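Local coordinates for protein 2,3-dihydroxybenzoate-AMP ligase (Bacillus subtilis, PDB 1MDB) that belongs to the AMP-binding (ANL) enzyme family and, in this structure, holds adenosine monophosphate and 2,3-dihydroxy-benzoic acid, at residues A[89-93]-A[243-247]. Residues are numbered along the deposited sequence.
Sequences FEVIF and VLGVL
Segments 89-93 and 243-247 are both helical, with F93 N to F89 O (3.3 Å) and L247 N to V243 O (3.2 Å) closing a turn in each. Their axes approach to 13.2 Å and cross at -80°, and the nearest CA atoms, of F89 and L244, are 9.1 Å apart; at such a separation large side chains must bridge the gap. F89 (chi1 m) brings CZ 3.6 Å from V243 CB, at the ring edge, and CD2 3.9 Å from L247 CD1. L247 CD1 also lies 4.0 Å from CE1 of F93, likewise chi1 m. The CA-to-CB bond of L244 points sideways, yet its mt rotamer carries CD2 to the F89 edge (CE2, 4.3 Å), F93 CE1 (4.2 Å) and CD1 of I92 (pt, 4.0 Å). This buried, wholly apolar contact joins helix 86-98, between parallel-sheet strands 77-80 and 101-104, to helix 242-248, which precedes strand 252-255 of the nine-stranded sheet; F89 and F93 also pack on helix 53-70, F89 and L247 on strand 42-46, and V243 on strand 225-228.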
loop_
_atom_site.group_PDB
_atom_site.type_symbol
_atom_site.label_atom_id
_atom_site.label_comp_id
_atom_site.label_asym_id
_atom_site.label_seq_id
_atom_site.Cartn_x
_atom_site.Cartn_y
_atom_site.Cartn_z
ATOM N N PHE A 89 16.247 3.907 2.127
ATOM C CA PHE A 89 16.282 5.337 1.853
ATOM C C PHE A 89 17.487 5.868 1.086
ATOM O O PHE A 89 17.334 6.722 0.209
ATOM C CB PHE A 89 16.096 6.124 3.158
ATOM C CG PHE A 89 14.761 5.899 3.799
ATOM C CD1 PHE A 89 14.604 4.938 4.790
ATOM C CD2 PHE A 89 13.646 6.617 3.375
ATOM C CE1 PHE A 89 13.350 4.694 5.357
ATOM C CE2 PHE A 89 12.391 6.385 3.928
ATOM C CZ PHE A 89 12.241 5.420 4.923
ATOM N N GLU A 90 18.682 5.395 1.410
ATOM C CA GLU A 90 19.844 5.873 0.687
ATOM C C GLU A 90 19.803 5.259 -0.710
ATOM O O GLU A 90 20.236 5.870 -1.688
ATOM C CB GLU A 90 21.147 5.498 1.415
ATOM C CG GLU A 90 21.532 4.025 1.414
ATOM C CD GLU A 90 22.870 3.792 2.118
ATOM O OE1 GLU A 90 23.677 4.743 2.183
ATOM O OE2 GLU A 90 23.122 2.666 2.588
ATOM N N VAL A 91 19.249 4.057 -0.801
ATOM C CA VAL A 91 19.155 3.372 -2.084
ATOM C C VAL A 91 18.234 4.083 -3.064
ATOM O O VAL A 91 18.624 4.309 -4.212
ATOM C CB VAL A 91 18.686 1.898 -1.914
ATOM C CG1 VAL A 91 18.130 1.353 -3.236
ATOM C CG2 VAL A 91 19.867 1.036 -1.464
ATOM N N ILE A 92 17.027 4.454 -2.636
ATOM C CA ILE A 92 16.125 5.113 -3.577
ATOM C C ILE A 92 16.527 6.548 -3.957
ATOM O O ILE A 92 16.442 6.914 -5.121
ATOM C CB ILE A 92 14.637 5.116 -3.094
ATOM C CG1 ILE A 92 14.447 6.059 -1.906
ATOM C CG2 ILE A 92 14.198 3.702 -2.745
ATOM C CD1 ILE A 92 12.979 6.278 -1.573
ATOM N N PHE A 93 16.963 7.361 -2.996
ATOM C CA PHE A 93 17.343 8.728 -3.329
ATOM C C PHE A 93 18.612 8.772 -4.190
ATOM O O PHE A 93 18.817 9.717 -4.949
ATOM C CB PHE A 93 17.493 9.589 -2.054
ATOM C CG PHE A 93 16.176 10.098 -1.518
ATOM C CD1 PHE A 93 15.471 9.381 -0.560
ATOM C CD2 PHE A 93 15.602 11.252 -2.041
ATOM C CE1 PHE A 93 14.210 9.801 -0.134
ATOM C CE2 PHE A 93 14.343 11.682 -1.626
ATOM C CZ PHE A 93 13.646 10.957 -0.673
ATOM N N VAL A 243 6.426 6.992 4.744
ATOM C CA VAL A 243 7.770 7.382 5.154
ATOM C C VAL A 243 8.247 8.583 4.332
ATOM O O VAL A 243 8.924 9.480 4.851
ATOM C CB VAL A 243 8.761 6.193 5.009
ATOM C CG1 VAL A 243 8.371 5.071 5.977
ATOM C CG2 VAL A 243 8.746 5.651 3.578
ATOM N N LEU A 244 7.879 8.613 3.055
ATOM C CA LEU A 244 8.274 9.714 2.187
ATOM C C LEU A 244 7.500 10.988 2.515
ATOM O O LEU A 244 8.029 12.093 2.385
ATOM C CB LEU A 244 8.078 9.334 0.711
ATOM C CG LEU A 244 8.917 8.127 0.250
ATOM C CD1 LEU A 244 8.831 8.019 -1.259
ATOM C CD2 LEU A 244 10.396 8.289 0.685
ATOM N N GLY A 245 6.243 10.843 2.920
ATOM C CA GLY A 245 5.471 12.022 3.280
ATOM C C GLY A 245 6.082 12.642 4.531
ATOM O O GLY A 245 6.192 13.862 4.647
ATOM N N VAL A 246 6.496 11.785 5.459
ATOM C CA VAL A 246 7.104 12.227 6.712
ATOM C C VAL A 246 8.430 12.964 6.478
ATOM O O VAL A 246 8.758 13.901 7.204
ATOM C CB VAL A 246 7.319 11.019 7.677
ATOM C CG1 VAL A 246 7.998 11.469 8.973
ATOM C CG2 VAL A 246 5.971 10.384 8.005
ATOM N N LEU A 247 9.183 12.560 5.459
ATOM C CA LEU A 247 10.454 13.217 5.169
ATOM C C LEU A 247 10.143 14.535 4.475
ATOM O O LEU A 247 10.884 15.500 4.600
ATOM C CB LEU A 247 11.331 12.361 4.243
ATOM C CG LEU A 247 11.744 10.940 4.636
ATOM C CD1 LEU A 247 12.673 10.399 3.561
ATOM C CD2 LEU A 247 12.434 10.917 5.985
#